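Local coordinates for protein CalS11 (Micromonospora echinospora, PDB 3TOS) that probably transfers a methyl group from S-adenosylmethionine to a hydroxyl group during calicheamicin biosynthesis, at residues 10-15 with 220-225; 57-62 with 81-86; 100-105 with 176-181. All blocks are in the same frame, centred on the assembly; numbering follows the deposited sequence.

Contact 1 of 3, residues 10-15 with 220-225; sequences RAFVHD and NPKWPG. With GLU (glutamic acid), chain P.
Phe-12 and Lys-222 make an apolar, partly buried contact between two loops, one leading into helix 17-31 and the other joining strand 211-215 to helix 225-233. Lys-222 comes over one face of the Phe-12 ring, near its rim: CB is 3.7 Å from CD1, and CG lies over the same face. CE1 of Phe-12 also reaches the carbonyl carbon of Pro-221, at 4.1 Å. No direct hydrogen bond joins the segments; waters do that work. One accepts from Val-13 N and donates to Asn-220 OD1. Two others donate to Val-13 O and accept from Lys-222 NZ, so they tie the ammonium group to the first loop. Residues 220-223 form a type I beta turn, and Asn-220 adds an Asx turn: its OD1 takes the Lys-222 N-H at 2.8 Å. The Lys-222 N-H comes from above the plane of the Asn-220 side-chain carbonyl, 42° out of it. The turn borders the pocket for the bound glutamate in this Rossmann-like methyltransferase. Trp-223 NE1 donates to OE2 of the glutamate at 2.9 Å, nearly straight at 174°, with the oxygen at the edge of the indole and in its plane. Lys-222 has CG anti to its N (chi1 -172°), which lays CG over the indole, 3.8 Å above its plane. Its NZ makes only a weak bond to the same OE2, at 3.4 Å. A phenylalanine in place of Trp-223 would probably leave OE2 without its straight N-H donor, with only the weak lysine bond from this turn. Asp-216 and Glu-217 also bind the ligand. Glu-217 accepts from Asn-220 ND2 as well, which links the Asx turn to the pocket. Val-13 packs on Pro-99 of a second subunit.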
loop_
_atom_site.group_PDB
_atom_site.type_symbol
_atom_site.label_atom_id
_atom_site.label_comp_id
_atom_site.label_asym_id
_atom_site.label_seq_id
_atom_site.Cartn_x
_atom_site.Cartn_y
_atom_site.Cartn_z
ATOM N N ARG B 10 -8.173 -46.336 5.390
ATOM C CA ARG B 10 -8.278 -45.410 4.252
ATOM C C ARG B 10 -8.641 -44.005 4.710
ATOM O O ARG B 10 -8.573 -43.056 3.912
ATOM C CB ARG B 10 -9.343 -45.856 3.243
ATOM C CG ARG B 10 -9.057 -47.224 2.580
ATOM C CD ARG B 10 -10.364 -47.672 1.804
ATOM N NE ARG B 10 -11.522 -47.681 2.735
ATOM C CZ ARG B 10 -12.825 -47.590 2.398
ATOM N NH1 ARG B 10 -13.783 -47.566 3.369
ATOM N NH2 ARG B 10 -13.182 -47.488 1.113
ATOM N N ALA B 11 -8.953 -43.836 5.999
ATOM C CA ALA B 11 -9.221 -42.486 6.522
ATOM C C ALA B 11 -7.950 -41.690 6.800
ATOM O O ALA B 11 -8.014 -40.494 7.088
ATOM C CB ALA B 11 -10.076 -42.553 7.809
ATOM N N PHE B 12 -6.824 -42.386 6.805
ATOM C CA PHE B 12 -5.515 -41.734 6.892
ATOM C C PHE B 12 -5.000 -41.375 5.516
ATOM O O PHE B 12 -5.275 -42.069 4.506
ATOM C CB PHE B 12 -4.493 -42.633 7.606
ATOM C CG PHE B 12 -4.921 -43.082 8.989
ATOM C CD1 PHE B 12 -5.326 -42.171 9.938
ATOM C CD2 PHE B 12 -4.880 -44.426 9.335
ATOM C CE1 PHE B 12 -5.694 -42.593 11.219
ATOM C CE2 PHE B 12 -5.275 -44.850 10.616
ATOM C CZ PHE B 12 -5.674 -43.921 11.546
ATOM N N VAL B 13 -4.209 -40.304 5.458
ATOM C CA VAL B 13 -3.546 -39.970 4.213
ATOM C C VAL B 13 -2.690 -41.152 3.733
ATOM O O VAL B 13 -1.964 -41.785 4.531
ATOM C CB VAL B 13 -2.674 -38.717 4.392
ATOM C CG1 VAL B 13 -1.959 -38.372 3.034
ATOM C CG2 VAL B 13 -3.525 -37.523 4.918
ATOM N N HIS B 14 -2.819 -41.503 2.453
ATOM C CA HIS B 14 -2.021 -42.572 1.854
ATOM C C HIS B 14 -1.925 -42.326 0.379
ATOM O O HIS B 14 -2.715 -41.539 -0.177
ATOM C CB HIS B 14 -2.620 -43.965 2.154
ATOM C CG HIS B 14 -4.017 -44.164 1.621
ATOM N ND1 HIS B 14 -5.149 -43.647 2.224
ATOM C CD2 HIS B 14 -4.456 -44.858 0.554
ATOM C CE1 HIS B 14 -6.227 -44.032 1.558
ATOM N NE2 HIS B 14 -5.836 -44.782 0.547
ATOM N N ASP B 15 -0.906 -42.923 -0.239
ATOM C CA ASP B 15 -0.642 -42.718 -1.662
ATOM C C ASP B 15 -1.766 -43.333 -2.519
ATOM O O ASP B 15 -2.207 -44.476 -2.264
ATOM C CB ASP B 15 0.689 -43.343 -2.026
ATOM C CG ASP B 15 1.878 -42.586 -1.463
ATOM O OD1 ASP B 15 1.728 -41.450 -0.955
ATOM O OD2 ASP B 15 2.995 -43.149 -1.622
ATOM N N ASN B 220 -2.972 -33.861 11.697
ATOM C CA ASN B 220 -3.138 -35.153 11.026
ATOM C C ASN B 220 -3.757 -36.211 11.967
ATOM O O ASN B 220 -3.194 -36.516 13.023
ATOM C CB ASN B 220 -1.765 -35.595 10.520
ATOM C CG ASN B 220 -1.815 -36.898 9.699
ATOM O OD1 ASN B 220 -2.748 -37.680 9.811
ATOM N ND2 ASN B 220 -0.827 -37.125 8.889
ATOM N N PRO B 221 -4.920 -36.759 11.599
ATOM C CA PRO B 221 -5.538 -37.755 12.473
ATOM C C PRO B 221 -4.613 -38.931 12.838
ATOM O O PRO B 221 -4.752 -39.497 13.940
ATOM C CB PRO B 221 -6.740 -38.274 11.628
ATOM C CG PRO B 221 -7.137 -37.085 10.745
ATOM C CD PRO B 221 -5.757 -36.424 10.412
ATOM N N LYS B 222 -3.668 -39.276 11.961
ATOM C CA LYS B 222 -2.785 -40.396 12.227
ATOM C C LYS B 222 -1.772 -40.071 13.355
ATOM O O LYS B 222 -1.271 -40.973 14.016
ATOM C CB LYS B 222 -2.024 -40.752 10.948
ATOM C CG LYS B 222 -1.220 -42.018 11.077
ATOM C CD LYS B 222 -0.428 -42.178 9.756
ATOM C CE LYS B 222 -0.275 -43.547 9.366
ATOM N NZ LYS B 222 0.447 -43.574 8.042
ATOM N N TRP B 223 -1.497 -38.766 13.570
ATOM C CA TRP B 223 -0.415 -38.373 14.494
ATOM C C TRP B 223 -0.858 -37.184 15.313
ATOM O O TRP B 223 -0.429 -36.038 15.073
ATOM C CB TRP B 223 0.871 -37.964 13.720
ATOM C CG TRP B 223 1.452 -39.039 12.834
ATOM C CD1 TRP B 223 1.518 -39.016 11.472
ATOM C CD2 TRP B 223 2.082 -40.252 13.256
ATOM N NE1 TRP B 223 2.160 -40.150 11.012
ATOM C CE2 TRP B 223 2.506 -40.929 12.087
ATOM C CE3 TRP B 223 2.327 -40.837 14.509
ATOM C CZ2 TRP B 223 3.176 -42.138 12.125
ATOM C CZ3 TRP B 223 3.008 -42.057 14.537
ATOM C CH2 TRP B 223 3.398 -42.700 13.348
ATOM N N PRO B 224 -1.732 -37.434 16.285
ATOM C CA PRO B 224 -2.289 -36.331 17.073
ATOM C C PRO B 224 -1.287 -35.799 18.130
ATOM O O PRO B 224 -1.656 -34.856 18.842
ATOM C CB PRO B 224 -3.519 -36.986 17.728
ATOM C CG PRO B 224 -3.071 -38.424 17.977
ATOM C CD PRO B 224 -2.226 -38.759 16.716
ATOM N N GLY B 225 -0.067 -36.363 18.221
ATOM C CA GLY B 225 0.822 -35.996 19.329
ATOM C C GLY B 225 1.279 -34.537 19.342
ATOM O O GLY B 225 1.405 -33.939 20.407
HETATM N N GLU P . 5.619 -36.719 8.263
HETATM C CA GLU P . 6.139 -37.650 7.198
HETATM C C GLU P . 5.582 -37.215 5.841
HETATM O O GLU P . 4.836 -36.221 5.766
HETATM C CB GLU P . 5.732 -39.129 7.484
HETATM C CG GLU P . 4.198 -39.335 7.507
HETATM C CD GLU P . 3.772 -40.766 7.868
HETATM O OE1 GLU P . 4.576 -41.719 7.700
HETATM O OE2 GLU P . 2.596 -40.945 8.218
HETATM O OXT GLU P . 5.819 -37.838 4.790
HETATM O O HOH W 1 -4.108 -39.105 8.018
HETATM O O HOH W 2 -1.374 -44.020 5.711
HETATM O O HOH W 3 -1.351 -41.153 7.078
#

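Contact 2 of 3, residues 57-62 with 81-86; sequences LSMDAL and GRHLGT. With SAH (S-adenosyl-L-homocysteine), chain O.
Met-59, modelled as selenomethionine, lays its selenium over the face of the His-83 ring. This joins helix 50-65 to helix 82-94, the helix that follows the first strand of the Rossmann-like methyltransferase fold. SE sits 3.7 Å from the ring centroid and 13° off the ring normal, a Met-aromatic contact. CG of Met-59 touches the ring at CD2, 3.6 Å away. The bend of the Met-59 chain at chi2 (-52°) brings SE over the ring. Further along helix 82-94, Thr-86 CG2 packs on Met-59 CB at 3.9 Å.

The opposite face of the imidazole meets the bound S-adenosylhomocysteine. The ligand's carboxylate oxygen OXT lies 3.3 Å above the ring plane, over the centre. The ring is therefore held between selenium and carboxylate. Arg-82 grips the same oxygen in the plane of its guanidinium: NE donates at 3.0 Å and NH2 at 3.1 Å.

Second-shell residues fix these groups. Glu-75 is hydrogen-bonded to His-83 ND1 and Asp-55 to NE2, so both ring nitrogens are engaged and the ring's rotation is set. Gln-52 holds Arg-82 NH1. Tyr-187 packs against both Met-59 and His-83. Arg-82 O takes two bonds from Thr-86, which reach it from opposite faces of its carbonyl plane: the backbone N at 3.2 Å and OG1 at 2.8 Å.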
loop_
_atom_site.group_PDB
_atom_site.type_symbol
_atom_site.label_atom_id
_atom_site.label_comp_id
_atom_site.label_asym_id
_atom_site.label_seq_id
_atom_site.Cartn_x
_atom_site.Cartn_y
_atom_site.Cartn_z
ATOM N N LEU B 57 9.534 -26.397 -1.872
ATOM C CA LEU B 57 9.074 -25.048 -1.952
ATOM C C LEU B 57 8.613 -24.587 -0.556
ATOM O O LEU B 57 8.733 -23.414 -0.202
ATOM C CB LEU B 57 7.939 -24.913 -2.969
ATOM C CG LEU B 57 8.345 -25.178 -4.427
ATOM C CD1 LEU B 57 7.086 -25.236 -5.273
ATOM C CD2 LEU B 57 9.308 -24.081 -4.903
ATOM N N SER B 58 8.001 -25.499 0.246
ATOM C CA SER B 58 7.556 -25.117 1.601
ATOM C C SER B 58 8.761 -24.836 2.514
ATOM O O SER B 58 8.742 -23.839 3.263
ATOM C CB SER B 58 6.705 -26.219 2.241
ATOM O OG SER B 58 5.460 -26.250 1.555
HETATM N N MSE B 59 9.818 -25.645 2.428
HETATM C CA MSE B 59 11.034 -25.351 3.211
HETATM C C MSE B 59 11.641 -24.005 2.823
HETATM O O MSE B 59 12.116 -23.253 3.706
HETATM C CB MSE B 59 12.065 -26.468 3.088
HETATM C CG MSE B 59 11.612 -27.832 3.642
HETATM SE SE MSE B 59 10.913 -27.815 5.464
HETATM C CE MSE B 59 8.999 -27.835 5.077
ATOM N N ASP B 60 11.629 -23.717 1.523
ATOM C CA ASP B 60 12.116 -22.443 1.038
ATOM C C ASP B 60 11.267 -21.281 1.572
ATOM O O ASP B 60 11.814 -20.234 1.941
ATOM C CB ASP B 60 12.137 -22.420 -0.514
ATOM C CG ASP B 60 12.511 -21.090 -1.058
ATOM O OD1 ASP B 60 13.691 -20.756 -0.951
ATOM O OD2 ASP B 60 11.667 -20.389 -1.645
ATOM N N ALA B 61 9.944 -21.467 1.642
ATOM C CA ALA B 61 9.059 -20.413 2.148
ATOM C C ALA B 61 9.342 -20.163 3.641
ATOM O O ALA B 61 9.393 -18.998 4.076
ATOM C CB ALA B 61 7.588 -20.816 1.964
ATOM N N LEU B 62 9.543 -21.227 4.427
ATOM C CA LEU B 62 9.862 -21.020 5.860
ATOM C C LEU B 62 11.223 -20.341 6.025
ATOM O O LEU B 62 11.357 -19.365 6.807
ATOM C CB LEU B 62 9.888 -22.343 6.632
ATOM C CG LEU B 62 8.534 -23.081 6.666
ATOM C CD1 LEU B 62 8.770 -24.412 7.383
ATOM C CD2 LEU B 62 7.408 -22.294 7.453
ATOM N N GLY B 81 17.336 -37.234 6.051
ATOM C CA GLY B 81 17.918 -35.901 5.935
ATOM C C GLY B 81 17.332 -35.051 4.831
ATOM O O GLY B 81 17.912 -34.017 4.513
ATOM N N ARG B 82 16.167 -35.401 4.288
ATOM C CA ARG B 82 15.559 -34.594 3.223
ATOM C C ARG B 82 15.601 -33.093 3.479
ATOM O O ARG B 82 16.012 -32.295 2.624
ATOM C CB ARG B 82 14.080 -34.987 3.100
ATOM C CG ARG B 82 13.358 -34.115 2.039
ATOM C CD ARG B 82 11.899 -34.549 1.748
ATOM N NE ARG B 82 11.097 -34.588 2.979
ATOM C CZ ARG B 82 9.766 -34.696 3.027
ATOM N NH1 ARG B 82 9.046 -34.718 1.902
ATOM N NH2 ARG B 82 9.141 -34.688 4.221
ATOM N N HIS B 83 15.097 -32.692 4.644
ATOM C CA HIS B 83 15.025 -31.266 4.942
ATOM C C HIS B 83 16.395 -30.642 5.213
ATOM O O HIS B 83 16.596 -29.471 4.909
ATOM C CB HIS B 83 14.099 -31.015 6.136
ATOM C CG HIS B 83 12.660 -31.292 5.834
ATOM N ND1 HIS B 83 11.770 -31.613 6.818
ATOM C CD2 HIS B 83 11.953 -31.248 4.668
ATOM C CE1 HIS B 83 10.563 -31.789 6.273
ATOM N NE2 HIS B 83 10.651 -31.556 4.973
ATOM N N LEU B 84 17.351 -31.402 5.786
ATOM C CA LEU B 84 18.668 -30.818 6.097
ATOM C C LEU B 84 19.408 -30.521 4.805
ATOM O O LEU B 84 20.056 -29.484 4.687
ATOM C CB LEU B 84 19.526 -31.760 6.949
ATOM C CG LEU B 84 18.960 -32.139 8.335
ATOM C CD1 LEU B 84 19.941 -32.930 9.203
ATOM C CD2 LEU B 84 18.373 -30.926 9.077
ATOM N N GLY B 85 19.269 -31.423 3.818
ATOM C CA GLY B 85 19.831 -31.223 2.464
ATOM C C GLY B 85 19.260 -29.946 1.914
ATOM O O GLY B 85 19.993 -29.099 1.390
ATOM N N THR B 86 17.930 -29.821 1.979
ATOM C CA THR B 86 17.258 -28.644 1.449
ATOM C C THR B 86 17.792 -27.338 2.100
ATOM O O THR B 86 18.148 -26.392 1.417
ATOM C CB THR B 86 15.747 -28.741 1.668
ATOM O OG1 THR B 86 15.316 -30.003 1.098
ATOM C CG2 THR B 86 15.077 -27.564 0.950
HETATM N N SAH O . 12.084 -34.932 8.476
HETATM C CA SAH O . 12.155 -36.283 7.830
HETATM C CB SAH O . 11.128 -37.260 8.378
HETATM C CG SAH O . 11.378 -37.597 9.863
HETATM S SD SAH O . 10.494 -39.081 10.296
HETATM C C SAH O . 11.891 -36.062 6.342
HETATM O O SAH O . 11.931 -37.040 5.534
HETATM O OXT SAH O . 11.752 -34.923 5.879
HETATM C "C5'" SAH O . 10.346 -38.955 12.086
HETATM C "C4'" SAH O . 11.716 -38.994 12.845
HETATM O "O4'" SAH O . 11.495 -38.598 14.205
HETATM C "C3'" SAH O . 12.238 -40.437 12.890
HETATM O "O3'" SAH O . 13.506 -40.534 12.194
HETATM C "C2'" SAH O . 12.326 -40.717 14.381
HETATM O "O2'" SAH O . 13.439 -41.542 14.784
HETATM C "C1'" SAH O . 12.434 -39.293 14.974
HETATM N N9 SAH O . 12.010 -39.244 16.395
HETATM C C8 SAH O . 10.775 -39.486 16.908
HETATM N N7 SAH O . 10.892 -39.391 18.257
HETATM C C5 SAH O . 12.168 -39.114 18.596
HETATM C C6 SAH O . 12.885 -38.897 19.858
HETATM N N6 SAH O . 12.240 -39.041 21.039
HETATM N N1 SAH O . 14.205 -38.600 19.761
HETATM C C2 SAH O . 14.841 -38.479 18.557
HETATM N N3 SAH O . 14.264 -38.732 17.361
HETATM C C4 SAH O . 12.908 -38.989 17.371
#

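Contact 3 of 3, residues 100-105 with 176-181; sequences LRRIVG and AENPQT
Arg-102 and Asn-178 join two loops that lead into parallel strands of the Rossmann-like fold, 103-107 and 183-188. Arg-102 lies just before strand 103-107, and Asn-178 lies in the turn between helix 167-177 and strand 183-188. The contact is small, polar and distant from the annotated sites.

A single direct hydrogen bond crosses it. Arg-102 NH1 donates to Asn-178 OD1 at 3.2 Å, with a bent N-H...O angle of 141°. The oxygen lies in the guanidinium plane, but the donor stands above the amide's carbonyl plane. The two flat groups are almost perpendicular, 85° apart. With chi1 at -172° the Arg-102 chain runs away from its backbone N, and the bend at chi3 turns the guanidinium toward Asn-178. Tyr-174 of helix 167-177 fixes both ends further: its OH bonds to Arg-102 NH1 and its backbone O accepts from Asn-178 ND2.

A water provides a second link. It accepts from Arg-102 NH2 at 2.8 Å and donates weakly to Asn-178 OD1.

The other bonds lie inside the turn. Asn-178 to Thr-181 form a type I beta turn, closed by Thr-181 N donating to Asn-178 O at 3.0 Å. Thr-181 OG1 donates to the same carbonyl oxygen at 2.6 Å. The Gln-180 chain bends at chi2, and its amide shares OD1 with the arginine: its NE2 donates to Asn-178 OD1 at 3.0 Å, nearly straight, in the carbonyl plane and on a lone pair.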
loop_
_atom_site.group_PDB
_atom_site.type_symbol
_atom_site.label_atom_id
_atom_site.label_comp_id
_atom_site.label_asym_id
_atom_site.label_seq_id
_atom_site.Cartn_x
_atom_site.Cartn_y
_atom_site.Cartn_z
ATOM N N LEU B 100 27.062 -17.994 11.056
ATOM C CA LEU B 100 26.357 -18.322 12.317
ATOM C C LEU B 100 25.054 -19.086 12.124
ATOM O O LEU B 100 24.477 -19.552 13.118
ATOM C CB LEU B 100 26.080 -17.061 13.145
ATOM C CG LEU B 100 27.386 -16.352 13.519
ATOM C CD1 LEU B 100 27.037 -15.163 14.469
ATOM C CD2 LEU B 100 28.453 -17.254 14.203
ATOM N N ARG B 101 24.606 -19.193 10.880
ATOM C CA ARG B 101 23.361 -19.883 10.605
ATOM C C ARG B 101 23.622 -21.383 10.640
ATOM O O ARG B 101 23.750 -22.024 9.597
ATOM C CB ARG B 101 22.736 -19.496 9.262
ATOM C CG ARG B 101 21.335 -20.132 9.044
ATOM C CD ARG B 101 20.258 -19.416 9.793
ATOM N NE ARG B 101 20.001 -18.102 9.213
ATOM C CZ ARG B 101 19.263 -17.145 9.770
ATOM N NH1 ARG B 101 18.685 -17.298 10.979
ATOM N NH2 ARG B 101 19.103 -16.007 9.088
ATOM N N ARG B 102 23.767 -21.941 11.831
ATOM C CA ARG B 102 23.961 -23.366 12.021
ATOM C C ARG B 102 22.676 -24.123 11.682
ATOM O O ARG B 102 21.566 -23.666 11.982
ATOM C CB ARG B 102 24.334 -23.637 13.493
ATOM C CG ARG B 102 24.752 -25.115 13.779
ATOM C CD ARG B 102 25.332 -25.243 15.213
ATOM N NE ARG B 102 26.705 -24.744 15.300
ATOM C CZ ARG B 102 27.345 -24.582 16.452
ATOM N NH1 ARG B 102 26.692 -24.806 17.601
ATOM N NH2 ARG B 102 28.635 -24.157 16.466
ATOM N N ILE B 103 22.851 -25.331 11.119
ATOM C CA ILE B 103 21.740 -26.272 10.892
ATOM C C ILE B 103 21.954 -27.445 11.807
ATOM O O ILE B 103 23.003 -28.072 11.764
ATOM C CB ILE B 103 21.722 -26.796 9.423
ATOM C CG1 ILE B 103 21.380 -25.634 8.485
ATOM C CG2 ILE B 103 20.679 -27.939 9.290
ATOM C CD1 ILE B 103 21.712 -25.922 7.007
ATOM N N VAL B 104 20.990 -27.731 12.678
ATOM C CA VAL B 104 21.172 -28.762 13.723
ATOM C C VAL B 104 20.040 -29.754 13.553
ATOM O O VAL B 104 18.857 -29.377 13.617
ATOM C CB VAL B 104 21.155 -28.185 15.175
ATOM C CG1 VAL B 104 21.613 -29.215 16.126
ATOM C CG2 VAL B 104 22.057 -26.921 15.226
ATOM N N GLY B 105 20.397 -31.005 13.289
ATOM C CA GLY B 105 19.388 -32.054 13.105
ATOM C C GLY B 105 19.456 -33.058 14.229
ATOM O O GLY B 105 20.497 -33.577 14.546
ATOM N N ALA B 176 22.215 -26.429 26.667
ATOM C CA ALA B 176 23.102 -26.122 27.806
ATOM C C ALA B 176 24.534 -25.880 27.356
ATOM O O ALA B 176 25.209 -24.993 27.920
ATOM C CB ALA B 176 23.058 -27.214 28.834
ATOM N N GLU B 177 24.965 -26.634 26.337
ATOM C CA GLU B 177 26.310 -26.490 25.757
ATOM C C GLU B 177 26.446 -25.307 24.813
ATOM O O GLU B 177 27.564 -24.947 24.485
ATOM C CB GLU B 177 26.713 -27.794 25.032
ATOM C CG GLU B 177 26.873 -28.965 26.033
ATOM C CD GLU B 177 27.076 -30.344 25.335
ATOM O OE1 GLU B 177 27.104 -30.398 24.086
ATOM O OE2 GLU B 177 27.166 -31.401 26.006
ATOM N N ASN B 178 25.333 -24.697 24.408
ATOM C CA ASN B 178 25.310 -23.627 23.387
ATOM C C ASN B 178 24.488 -22.435 23.873
ATOM O O ASN B 178 23.413 -22.137 23.336
ATOM C CB ASN B 178 24.802 -24.161 22.030
ATOM C CG ASN B 178 25.797 -25.162 21.433
ATOM O OD1 ASN B 178 26.766 -24.762 20.774
ATOM N ND2 ASN B 178 25.594 -26.471 21.689
ATOM N N PRO B 179 24.971 -21.767 24.927
ATOM C CA PRO B 179 24.228 -20.634 25.512
ATOM C C PRO B 179 24.161 -19.410 24.596
ATOM O O PRO B 179 23.428 -18.464 24.925
ATOM C CB PRO B 179 25.048 -20.286 26.797
ATOM C CG PRO B 179 26.433 -20.737 26.467
ATOM C CD PRO B 179 26.203 -22.058 25.708
ATOM N N GLN B 180 24.880 -19.437 23.476
ATOM C CA GLN B 180 24.777 -18.388 22.449
ATOM C C GLN B 180 23.551 -18.574 21.580
ATOM O O GLN B 180 23.254 -17.690 20.762
ATOM C CB GLN B 180 26.015 -18.388 21.553
ATOM C CG GLN B 180 26.010 -19.479 20.448
ATOM C CD GLN B 180 26.362 -20.893 20.973
ATOM O OE1 GLN B 180 26.693 -21.077 22.156
ATOM N NE2 GLN B 180 26.285 -21.917 20.065
ATOM N N THR B 181 22.813 -19.708 21.763
ATOM C CA THR B 181 21.785 -20.070 20.778
ATOM C C THR B 181 20.611 -19.067 20.726
ATOM O O THR B 181 20.034 -18.669 21.781
ATOM C CB THR B 181 21.180 -21.465 21.107
ATOM O OG1 THR B 181 22.222 -22.434 21.016
ATOM C CG2 THR B 181 19.994 -21.814 20.184
HETATM O O HOH W 4 29.703 -24.100 19.004
#

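Overall arrangement
Contacts 1 and 2 border the two ligand sites, and contact 3 lies away from them. Contact 1 meets the glutamate, and contact 2 holds the carboxylate of S-adenosylhomocysteine. Their centres are about 22 Å apart and their nearest atoms about 10 Å. The two ligand sites lie close together: the His-83 side chain is about 7 Å from the bound glutamate and about 4 Å from the side chains of Asp-189 and Asp-216. Contact 3 lies across the chain's centre from contact 1, about 33 Å between centres. It touches contact 2, where Leu-84 CD2 packs on Ile-103 CG2 at 3.8 Å, joining helix 82-94 to strand 103-107.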